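Local coordinates for protein thermotoga maritima TmcAL (Thermotoga maritima, PDB 5Y0T) that belongs to the HIGH nucleotidyl transferase family of the HUP clan and holds adenosine-5'-rp-alpha-thio-triphosphate in a pocket of the chain, at residues 58-63 with 417-422; 75-80 with 314-319; 277-282 with 307-312. One frame throughout, in Å; residues are numbered along the deposited sequence.

Contact 1 of 3, residues 58-63 with 417-422; sequences IALRMG and HPIFLR
Arg61 sends its NH2 to OE2 of Glu57, one turn back along the same helix, in a salt bridge, while the aliphatic root of the same side chain meets the strand: Arg61 CG lies 3.7 Å from Leu421 CD1. The arginine chain runs extended from CG to NE and crosses the leucine at about a right angle; the CD1 methyl lies at the edge of the guanidinium, near its plane. That methyl is shared. It also rests 3.7 Å from Leu60 CB, so Leu421 is lodged against two successive residues of the helix. Helix 52-61 is the helical part of a beta-alpha-beta crossover that links the parallel strands 32-38 and 66-70, as in Rossmann-like HUP domains. Strand 419-421 extends the same sheet, pairing in parallel with strand 337-343 through backbone bonds of Ile419 to Leu340 and Phe342. Along this strand the side chains alternate: Ile419 and Leu421 leave the backbone toward the helix, Phe420 away from it. Ile419 makes its contact with the CG2 branch, 4.0 Å from Leu60 CD1, because CG1 (chi1 -51°) carries the rest of the chain elsewhere. Leu60 CD1 also lies 3.9 Å from Ile419 O, and the same leucine touches Val67 of strand 66-70. Just beyond, Gly63 takes a positive phi of 114° and closes the helix with a Schellman motif, its N bonding to Leu60 O.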
loop_
_atom_site.group_PDB
_atom_site.type_symbol
_atom_site.label_atom_id
_atom_site.label_comp_id
_atom_site.label_asym_id
_atom_site.label_seq_id
_atom_site.Cartn_x
_atom_site.Cartn_y
_atom_site.Cartn_z
ATOM N N ILE A 58 13.625 -6.328 27.646
ATOM C CA ILE A 58 12.998 -7.228 28.627
ATOM C C ILE A 58 13.697 -8.587 28.674
ATOM O O ILE A 58 13.976 -9.117 29.757
ATOM C CB ILE A 58 11.496 -7.445 28.329
ATOM C CG1 ILE A 58 10.732 -6.112 28.401
ATOM C CG2 ILE A 58 10.909 -8.466 29.308
ATOM C CD1 ILE A 58 9.317 -6.158 27.785
ATOM N N ALA A 59 14.027 -9.135 27.513
ATOM C CA ALA A 59 14.673 -10.454 27.473
ATOM C C ALA A 59 16.001 -10.406 28.233
ATOM O O ALA A 59 16.299 -11.279 29.065
ATOM C CB ALA A 59 14.886 -10.910 26.020
ATOM N N LEU A 60 16.775 -9.353 27.986
ATOM C CA LEU A 60 18.023 -9.142 28.719
ATOM C C LEU A 60 17.789 -9.065 30.221
ATOM O O LEU A 60 18.525 -9.673 31.009
ATOM C CB LEU A 60 18.715 -7.866 28.255
ATOM C CG LEU A 60 19.120 -7.839 26.781
ATOM C CD1 LEU A 60 19.891 -6.540 26.491
ATOM C CD2 LEU A 60 19.948 -9.081 26.412
ATOM N N ARG A 61 16.783 -8.297 30.629
ATOM C CA ARG A 61 16.499 -8.177 32.058
ATOM C C ARG A 61 16.083 -9.494 32.684
ATOM O O ARG A 61 16.283 -9.717 33.887
ATOM C CB ARG A 61 15.432 -7.115 32.289
ATOM C CG ARG A 61 15.953 -5.712 32.010
ATOM C CD ARG A 61 14.965 -4.648 32.404
ATOM N NE ARG A 61 15.558 -3.319 32.293
ATOM C CZ ARG A 61 14.970 -2.206 32.711
ATOM N NH1 ARG A 61 13.766 -2.260 33.271
ATOM N NH2 ARG A 61 15.588 -1.042 32.576
ATOM N N MET A 62 15.533 -10.390 31.871
ATOM C CA MET A 62 14.985 -11.624 32.401
ATOM C C MET A 62 15.999 -12.754 32.425
ATOM O O MET A 62 15.681 -13.853 32.882
ATOM C CB MET A 62 13.748 -12.035 31.605
ATOM C CG MET A 62 12.591 -11.048 31.714
ATOM S SD MET A 62 11.899 -10.866 33.376
ATOM C CE MET A 62 12.797 -9.473 34.018
ATOM N N GLY A 63 17.237 -12.460 32.029
ATOM C CA GLY A 63 18.296 -13.467 32.030
ATOM C C GLY A 63 18.883 -13.919 30.699
ATOM O O GLY A 63 19.755 -14.781 30.678
ATOM N N HIS A 417 20.553 1.716 18.559
ATOM C CA HIS A 417 21.618 0.714 18.568
ATOM C C HIS A 417 21.208 -0.473 19.455
ATOM O O HIS A 417 20.245 -0.364 20.208
ATOM C CB HIS A 417 22.940 1.365 19.021
ATOM C CG HIS A 417 23.503 2.298 17.991
ATOM N ND1 HIS A 417 23.284 3.659 18.018
ATOM C CD2 HIS A 417 24.203 2.052 16.857
ATOM C CE1 HIS A 417 23.854 4.217 16.962
ATOM N NE2 HIS A 417 24.419 3.264 16.243
ATOM N N PRO A 418 21.918 -1.608 19.347
ATOM C CA PRO A 418 21.608 -2.748 20.220
ATOM C C PRO A 418 21.448 -2.328 21.668
ATOM O O PRO A 418 22.278 -1.571 22.196
ATOM C CB PRO A 418 22.843 -3.637 20.067
ATOM C CG PRO A 418 23.275 -3.392 18.645
ATOM C CD PRO A 418 22.979 -1.941 18.373
ATOM N N ILE A 419 20.389 -2.801 22.306
ATOM C CA ILE A 419 20.204 -2.503 23.723
ATOM C C ILE A 419 21.417 -2.988 24.509
ATOM O O ILE A 419 21.917 -4.082 24.255
ATOM C CB ILE A 419 18.930 -3.174 24.285
ATOM C CG1 ILE A 419 17.716 -2.869 23.397
ATOM C CG2 ILE A 419 18.717 -2.802 25.774
ATOM C CD1 ILE A 419 17.527 -1.385 23.107
ATOM N N PHE A 420 21.891 -2.186 25.459
ATOM C CA PHE A 420 22.992 -2.636 26.324
ATOM C C PHE A 420 22.705 -2.397 27.807
ATOM O O PHE A 420 22.338 -1.293 28.206
ATOM C CB PHE A 420 24.312 -1.944 25.949
ATOM C CG PHE A 420 25.481 -2.398 26.795
ATOM C CD1 PHE A 420 26.114 -3.608 26.529
ATOM C CD2 PHE A 420 25.899 -1.652 27.881
ATOM C CE1 PHE A 420 27.168 -4.054 27.333
ATOM C CE2 PHE A 420 26.957 -2.087 28.684
ATOM C CZ PHE A 420 27.585 -3.288 28.406
ATOM N N LEU A 421 22.931 -3.421 28.633
ATOM C CA LEU A 421 22.714 -3.291 30.076
ATOM C C LEU A 421 23.962 -3.714 30.809
ATOM O O LEU A 421 24.515 -4.772 30.510
ATOM C CB LEU A 421 21.530 -4.151 30.544
ATOM C CG LEU A 421 20.195 -3.937 29.840
ATOM C CD1 LEU A 421 19.127 -4.872 30.412
ATOM C CD2 LEU A 421 19.769 -2.493 29.983
ATOM N N ARG A 422 24.401 -2.902 31.765
ATOM C CA ARG A 422 25.539 -3.276 32.592
ATOM C C ARG A 422 25.117 -4.373 33.556
ATOM O O ARG A 422 23.946 -4.505 33.884
ATOM C CB ARG A 422 26.085 -2.073 33.347
ATOM C CG ARG A 422 26.574 -0.982 32.416
ATOM C CD ARG A 422 27.286 0.108 33.187
ATOM N NE ARG A 422 28.506 -0.394 33.800
ATOM C CZ ARG A 422 29.414 0.375 34.388
ATOM N NH1 ARG A 422 29.236 1.688 34.434
ATOM N NH2 ARG A 422 30.497 -0.171 34.924
#

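Contact 2 of 3, residues 75-80 with 314-319; sequences ATQDAG and ALFSVF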
loop_
_atom_site.group_PDB
_atom_site.type_symbol
_atom_site.label_atom_id
_atom_site.label_comp_id
_atom_site.label_asym_id
_atom_site.label_seq_id
_atom_site.Cartn_x
_atom_site.Cartn_y
_atom_site.Cartn_z
ATOM N N ALA A 75 10.360 -15.197 10.598
ATOM C CA ALA A 75 9.524 -14.909 11.769
ATOM C C ALA A 75 8.028 -14.955 11.464
ATOM O O ALA A 75 7.213 -15.242 12.347
ATOM C CB ALA A 75 9.908 -13.522 12.362
ATOM N N THR A 76 7.661 -14.600 10.232
ATOM C CA THR A 76 6.269 -14.605 9.821
ATOM C C THR A 76 5.834 -15.827 9.011
ATOM O O THR A 76 4.756 -15.803 8.422
ATOM C CB THR A 76 5.919 -13.330 9.027
ATOM O OG1 THR A 76 6.784 -13.220 7.896
ATOM C CG2 THR A 76 6.091 -12.099 9.934
ATOM N N GLN A 77 6.678 -16.847 8.884
ATOM C CA GLN A 77 6.240 -18.053 8.166
ATOM C C GLN A 77 5.499 -19.027 9.059
ATOM O O GLN A 77 5.483 -18.870 10.279
ATOM C CB GLN A 77 7.430 -18.783 7.550
ATOM C CG GLN A 77 7.863 -18.249 6.220
ATOM C CD GLN A 77 8.907 -19.126 5.583
ATOM O OE1 GLN A 77 8.602 -20.215 5.102
ATOM N NE2 GLN A 77 10.159 -18.659 5.581
ATOM N N ASP A 78 4.969 -20.092 8.457
ATOM C CA ASP A 78 4.380 -21.168 9.236
ATOM C C ASP A 78 5.511 -21.880 9.957
ATOM O O ASP A 78 6.683 -21.526 9.783
ATOM C CB ASP A 78 3.574 -22.142 8.349
ATOM C CG ASP A 78 4.412 -22.801 7.246
ATOM O OD1 ASP A 78 5.661 -22.880 7.346
ATOM O OD2 ASP A 78 3.802 -23.266 6.262
ATOM N N ALA A 79 5.167 -22.881 10.759
ATOM C CA ALA A 79 6.126 -23.467 11.688
ATOM C C ALA A 79 7.396 -23.993 11.009
ATOM O O ALA A 79 8.474 -23.841 11.550
ATOM C CB ALA A 79 5.454 -24.590 12.486
ATOM N N GLY A 80 7.260 -24.630 9.846
ATOM C CA GLY A 80 8.409 -25.169 9.127
ATOM C C GLY A 80 9.459 -24.110 8.801
ATOM O O GLY A 80 10.651 -24.270 9.100
ATOM N N ALA A 314 -1.576 -11.945 4.510
ATOM C CA ALA A 314 -1.745 -10.493 4.438
ATOM C C ALA A 314 -0.415 -9.759 4.663
ATOM O O ALA A 314 -0.137 -8.776 4.001
ATOM C CB ALA A 314 -2.777 -10.019 5.442
ATOM N N LEU A 315 0.411 -10.244 5.588
ATOM C CA LEU A 315 1.717 -9.620 5.826
ATOM C C LEU A 315 2.651 -9.860 4.648
ATOM O O LEU A 315 3.337 -8.945 4.200
ATOM C CB LEU A 315 2.361 -10.147 7.114
ATOM C CG LEU A 315 1.667 -9.780 8.424
ATOM C CD1 LEU A 315 2.538 -10.207 9.610
ATOM C CD2 LEU A 315 1.396 -8.294 8.475
ATOM N N PHE A 316 2.655 -11.086 4.133
ATOM C CA PHE A 316 3.454 -11.395 2.945
ATOM C C PHE A 316 3.045 -10.520 1.766
ATOM O O PHE A 316 3.892 -10.070 0.984
ATOM C CB PHE A 316 3.321 -12.861 2.547
ATOM C CG PHE A 316 3.946 -13.815 3.523
ATOM C CD1 PHE A 316 4.940 -13.387 4.389
ATOM C CD2 PHE A 316 3.534 -15.147 3.573
ATOM C CE1 PHE A 316 5.525 -14.275 5.288
ATOM C CE2 PHE A 316 4.106 -16.039 4.474
ATOM C CZ PHE A 316 5.103 -15.602 5.332
ATOM N N SER A 317 1.747 -10.272 1.636
ATOM C CA SER A 317 1.275 -9.421 0.549
ATOM C C SER A 317 1.714 -7.965 0.712
ATOM O O SER A 317 2.227 -7.349 -0.221
ATOM C CB SER A 317 -0.250 -9.495 0.440
ATOM O OG SER A 317 -0.662 -10.822 0.192
ATOM N N VAL A 318 1.511 -7.400 1.894
ATOM C CA VAL A 318 1.822 -5.986 2.069
ATOM C C VAL A 318 3.334 -5.738 1.985
ATOM O O VAL A 318 3.768 -4.674 1.545
ATOM C CB VAL A 318 1.247 -5.455 3.398
ATOM C CG1 VAL A 318 2.133 -5.852 4.583
ATOM C CG2 VAL A 318 1.085 -3.957 3.340
ATOM N N PHE A 319 4.135 -6.728 2.363
ATOM C CA PHE A 319 5.589 -6.595 2.323
ATOM C C PHE A 319 6.164 -7.148 1.023
ATOM O O PHE A 319 7.384 -7.176 0.840
ATOM C CB PHE A 319 6.214 -7.294 3.537
ATOM C CG PHE A 319 5.924 -6.597 4.842
ATOM C CD1 PHE A 319 5.961 -5.209 4.912
ATOM C CD2 PHE A 319 5.602 -7.322 5.985
ATOM C CE1 PHE A 319 5.689 -4.537 6.100
ATOM C CE2 PHE A 319 5.325 -6.670 7.185
ATOM C CZ PHE A 319 5.370 -5.272 7.245
#
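Thr76 and Phe316 bury equal shares of surface here, the threonine hydroxyl meeting the edge of the ring. Thr76 OG1 approaches Phe316 CE1 to 3.1 Å, close to the ring plane, and the backbone Thr76 O comes equally near, 3.1 Å from Phe316 CZ, but sits above the rim there, out of the plane. Their polar needs are met differently: OG1 hydrogen-bonds to Val72 O, whereas Thr76 O is buried without a hydrogen-bonding partner. A chi1 of 57° places OG1 between the backbone N and the carbonyl carbon, beside the ring, and leaves the CG2 methyl for Leu315, whose CD1 lies 4.0 Å from it. Leu315 and Thr76 both also touch Phe41. Gln77 adds its backbone to the ring edge, with CA in the plane of the ring and 3.9 Å from Phe316 CZ. Its CB leaves in the other direction, yet CG passes CZ at the same distance, and the amide plane stands 68° from that of the ring. Bonds from OE1 to Asn330 ND2 and from NE2 to Val73 O fix the rotation of this amide. The linker 76-78 joins helix 72-75 to helix 79-92, where Asp78 takes the N-cap position with a weak bond between its OD1 and Gly81 N, and leans on the last turns of helix 307-318; this helix in turn packs against helix 254-261, while Val318 and Phe319 reach Leu263 of the second subunit.

Contact 3 of 3, residues 277-282 with 307-312; sequences EGLEKR and FSRIRR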
loop_
_atom_site.group_PDB
_atom_site.type_symbol
_atom_site.label_atom_id
_atom_site.label_comp_id
_atom_site.label_asym_id
_atom_site.label_seq_id
_atom_site.Cartn_x
_atom_site.Cartn_y
_atom_site.Cartn_z
ATOM N N GLU A 277 -4.524 -22.888 -3.554
ATOM C CA GLU A 277 -5.868 -23.333 -3.188
ATOM C C GLU A 277 -6.940 -22.266 -3.359
ATOM O O GLU A 277 -7.861 -22.180 -2.545
ATOM C CB GLU A 277 -5.891 -23.821 -1.740
ATOM C CG GLU A 277 -4.987 -25.001 -1.450
ATOM C CD GLU A 277 -5.130 -25.481 -0.019
ATOM O OE1 GLU A 277 -6.221 -25.980 0.340
ATOM O OE2 GLU A 277 -4.154 -25.348 0.748
ATOM N N GLY A 278 -6.821 -21.463 -4.412
ATOM C CA GLY A 278 -7.799 -20.429 -4.700
ATOM C C GLY A 278 -7.750 -19.198 -3.801
ATOM O O GLY A 278 -8.671 -18.384 -3.827
ATOM N N LEU A 279 -6.680 -19.041 -3.021
ATOM C CA LEU A 279 -6.589 -17.925 -2.081
ATOM C C LEU A 279 -6.409 -16.576 -2.771
ATOM O O LEU A 279 -6.756 -15.539 -2.199
ATOM C CB LEU A 279 -5.445 -18.150 -1.087
ATOM C CG LEU A 279 -5.845 -19.050 0.084
ATOM C CD1 LEU A 279 -4.632 -19.670 0.763
ATOM C CD2 LEU A 279 -6.668 -18.256 1.091
ATOM N N GLU A 280 -5.859 -16.580 -3.983
ATOM C CA GLU A 280 -5.661 -15.326 -4.701
ATOM C C GLU A 280 -7.016 -14.693 -4.960
ATOM O O GLU A 280 -7.220 -13.502 -4.678
ATOM C CB GLU A 280 -4.905 -15.532 -6.018
ATOM C CG GLU A 280 -3.499 -16.097 -5.859
ATOM C CD GLU A 280 -3.469 -17.620 -5.931
ATOM O OE1 GLU A 280 -4.528 -18.249 -5.731
ATOM O OE2 GLU A 280 -2.392 -18.189 -6.195
ATOM N N LYS A 281 -7.947 -15.501 -5.463
ATOM C CA LYS A 281 -9.295 -15.018 -5.771
ATOM C C LYS A 281 -10.025 -14.595 -4.505
ATOM O O LYS A 281 -10.737 -13.597 -4.503
ATOM C CB LYS A 281 -10.113 -16.085 -6.521
ATOM C CG LYS A 281 -11.503 -15.614 -6.948
ATOM C CD LYS A 281 -12.209 -16.653 -7.825
ATOM C CE LYS A 281 -13.535 -16.127 -8.371
ATOM N NZ LYS A 281 -14.236 -17.157 -9.213
ATOM N N ARG A 282 -9.831 -15.338 -3.419
ATOM C CA ARG A 282 -10.485 -14.996 -2.160
ATOM C C ARG A 282 -9.971 -13.655 -1.618
ATOM O O ARG A 282 -10.760 -12.826 -1.153
ATOM C CB ARG A 282 -10.290 -16.122 -1.128
ATOM C CG ARG A 282 -10.966 -17.442 -1.555
ATOM C CD ARG A 282 -10.819 -18.529 -0.502
ATOM N NE ARG A 282 -11.690 -18.284 0.640
ATOM C CZ ARG A 282 -12.930 -18.747 0.743
ATOM N NH1 ARG A 282 -13.444 -19.494 -0.230
ATOM N NH2 ARG A 282 -13.652 -18.468 1.821
ATOM N N PHE A 307 -7.054 -18.721 10.656
ATOM C CA PHE A 307 -6.874 -17.275 10.695
ATOM C C PHE A 307 -5.397 -16.910 10.600
ATOM O O PHE A 307 -5.036 -15.936 9.943
ATOM C CB PHE A 307 -7.495 -16.683 11.966
ATOM C CG PHE A 307 -8.984 -16.520 11.885
ATOM C CD1 PHE A 307 -9.545 -15.606 11.003
ATOM C CD2 PHE A 307 -9.829 -17.288 12.673
ATOM C CE1 PHE A 307 -10.923 -15.460 10.909
ATOM C CE2 PHE A 307 -11.212 -17.150 12.585
ATOM C CZ PHE A 307 -11.760 -16.236 11.703
ATOM N N SER A 308 -4.538 -17.701 11.240
ATOM C CA SER A 308 -3.110 -17.413 11.233
ATOM C C SER A 308 -2.511 -17.523 9.836
ATOM O O SER A 308 -1.623 -16.754 9.467
ATOM C CB SER A 308 -2.368 -18.345 12.191
ATOM O OG SER A 308 -2.500 -17.887 13.520
ATOM N N ARG A 309 -2.991 -18.489 9.065
ATOM C CA ARG A 309 -2.529 -18.625 7.692
ATOM C C ARG A 309 -2.966 -17.401 6.886
ATOM O O ARG A 309 -2.166 -16.832 6.148
ATOM C CB ARG A 309 -3.054 -19.910 7.053
ATOM C CG ARG A 309 -2.616 -20.109 5.610
ATOM C CD ARG A 309 -3.055 -21.480 5.099
ATOM N NE ARG A 309 -2.791 -21.667 3.674
ATOM C CZ ARG A 309 -3.233 -22.699 2.961
ATOM N NH1 ARG A 309 -3.964 -23.650 3.535
ATOM N NH2 ARG A 309 -2.945 -22.783 1.670
ATOM N N ILE A 310 -4.226 -16.994 7.034
ATOM C CA ILE A 310 -4.704 -15.819 6.297
ATOM C C ILE A 310 -3.970 -14.543 6.721
ATOM O O ILE A 310 -3.570 -13.743 5.873
ATOM C CB ILE A 310 -6.221 -15.594 6.470
ATOM C CG1 ILE A 310 -7.005 -16.862 6.124
ATOM C CG2 ILE A 310 -6.682 -14.442 5.582
ATOM C CD1 ILE A 310 -6.588 -17.477 4.810
ATOM N N ARG A 311 -3.797 -14.348 8.030
ATOM C CA ARG A 311 -3.068 -13.180 8.530
ATOM C C ARG A 311 -1.612 -13.160 8.050
ATOM O O ARG A 311 -1.086 -12.096 7.734
ATOM C CB ARG A 311 -3.109 -13.119 10.068
ATOM C CG ARG A 311 -4.488 -12.776 10.664
ATOM C CD ARG A 311 -4.404 -12.618 12.191
ATOM N NE ARG A 311 -3.937 -13.834 12.858
ATOM C CZ ARG A 311 -4.650 -14.546 13.729
ATOM N NH1 ARG A 311 -5.881 -14.177 14.068
ATOM N NH2 ARG A 311 -4.125 -15.632 14.270
ATOM N N ARG A 312 -0.957 -14.321 8.017
ATOM C CA ARG A 312 0.409 -14.396 7.480
ATOM C C ARG A 312 0.405 -13.966 6.012
ATOM O O ARG A 312 1.256 -13.189 5.593
ATOM C CB ARG A 312 1.007 -15.807 7.603
ATOM C CG ARG A 312 1.600 -16.150 8.971
ATOM C CD ARG A 312 2.335 -17.523 8.974
ATOM N NE ARG A 312 1.435 -18.648 8.796
ATOM C CZ ARG A 312 0.901 -19.333 9.795
ATOM N NH1 ARG A 312 1.177 -18.996 11.048
ATOM N NH2 ARG A 312 0.090 -20.348 9.543
#
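Glu277 and Arg309 form a forked salt bridge, in which one carboxylate oxygen takes both terminal nitrogens of the arginine. Arg309 NH2 lies 3.0 Å from Glu277 OE2 with an N-H...O angle of 158°, and NH1 reaches the same OE2 in a longer and more bent bond of 3.3 Å. The oxygen sits in the guanidinium plane at its edge, but both nitrogens come at it from the same face of the carboxylate, well above that plane; the two flat groups are turned 47° from each other. The bridge borders the packing of two helices, 279-289 and 307-318, in an all-helical part of the chain. Leu279 serves both sides of this junction: CD1 lies 3.7 Å from Arg309 NH2, and CD2 is 3.8 Å from Ile310 CD1. Arg309 reaches the glutamate with its chain extended, CG opposite the backbone N (chi1 180°) and straight as far as NE. Glu277 and Gly278 both have positive phi, and the glycine occupies the N-cap position of helix 279-289. Helix 293-300 packs beside the pair, Val300 touching both Leu279 and Ile310, and the Cys286-Cys299 disulfide ties it to helix 279-289. Arg282 NE bonds to Val300 O as well. On helix 307-318, Thr306 OG1 receives the backbone N of Arg309. One turn on from Ser308, Arg312 bonds through NH1 to Gln43 O, and Ser308 O sits over the centre of the Arg312 guanidinium, 3.6 Å above its plane.

From the N terminus, the chain passes residues 58-63, 75-80 and 277-282 in turn, and then answers them in reverse order at 307-312, 314-319 and 417-422. Contact 3 therefore closes the shortest loop, contact 2 encloses it, and contact 1 encloses both; none cross. Contacts 2 and 3 share helix 307-318, successive turns of which face different partners, and they touch where Arg312 CD comes 3.0 Å from Thr76 O. Contact 2 joins the linker after helix 72-75 to helix 307-318, and contact 3 joins that helix to helix 279-289. Contact 1 stands apart, its centre about 27 Å from that of contact 2, and binds a crossover helix to the C-terminal strand of the sheet.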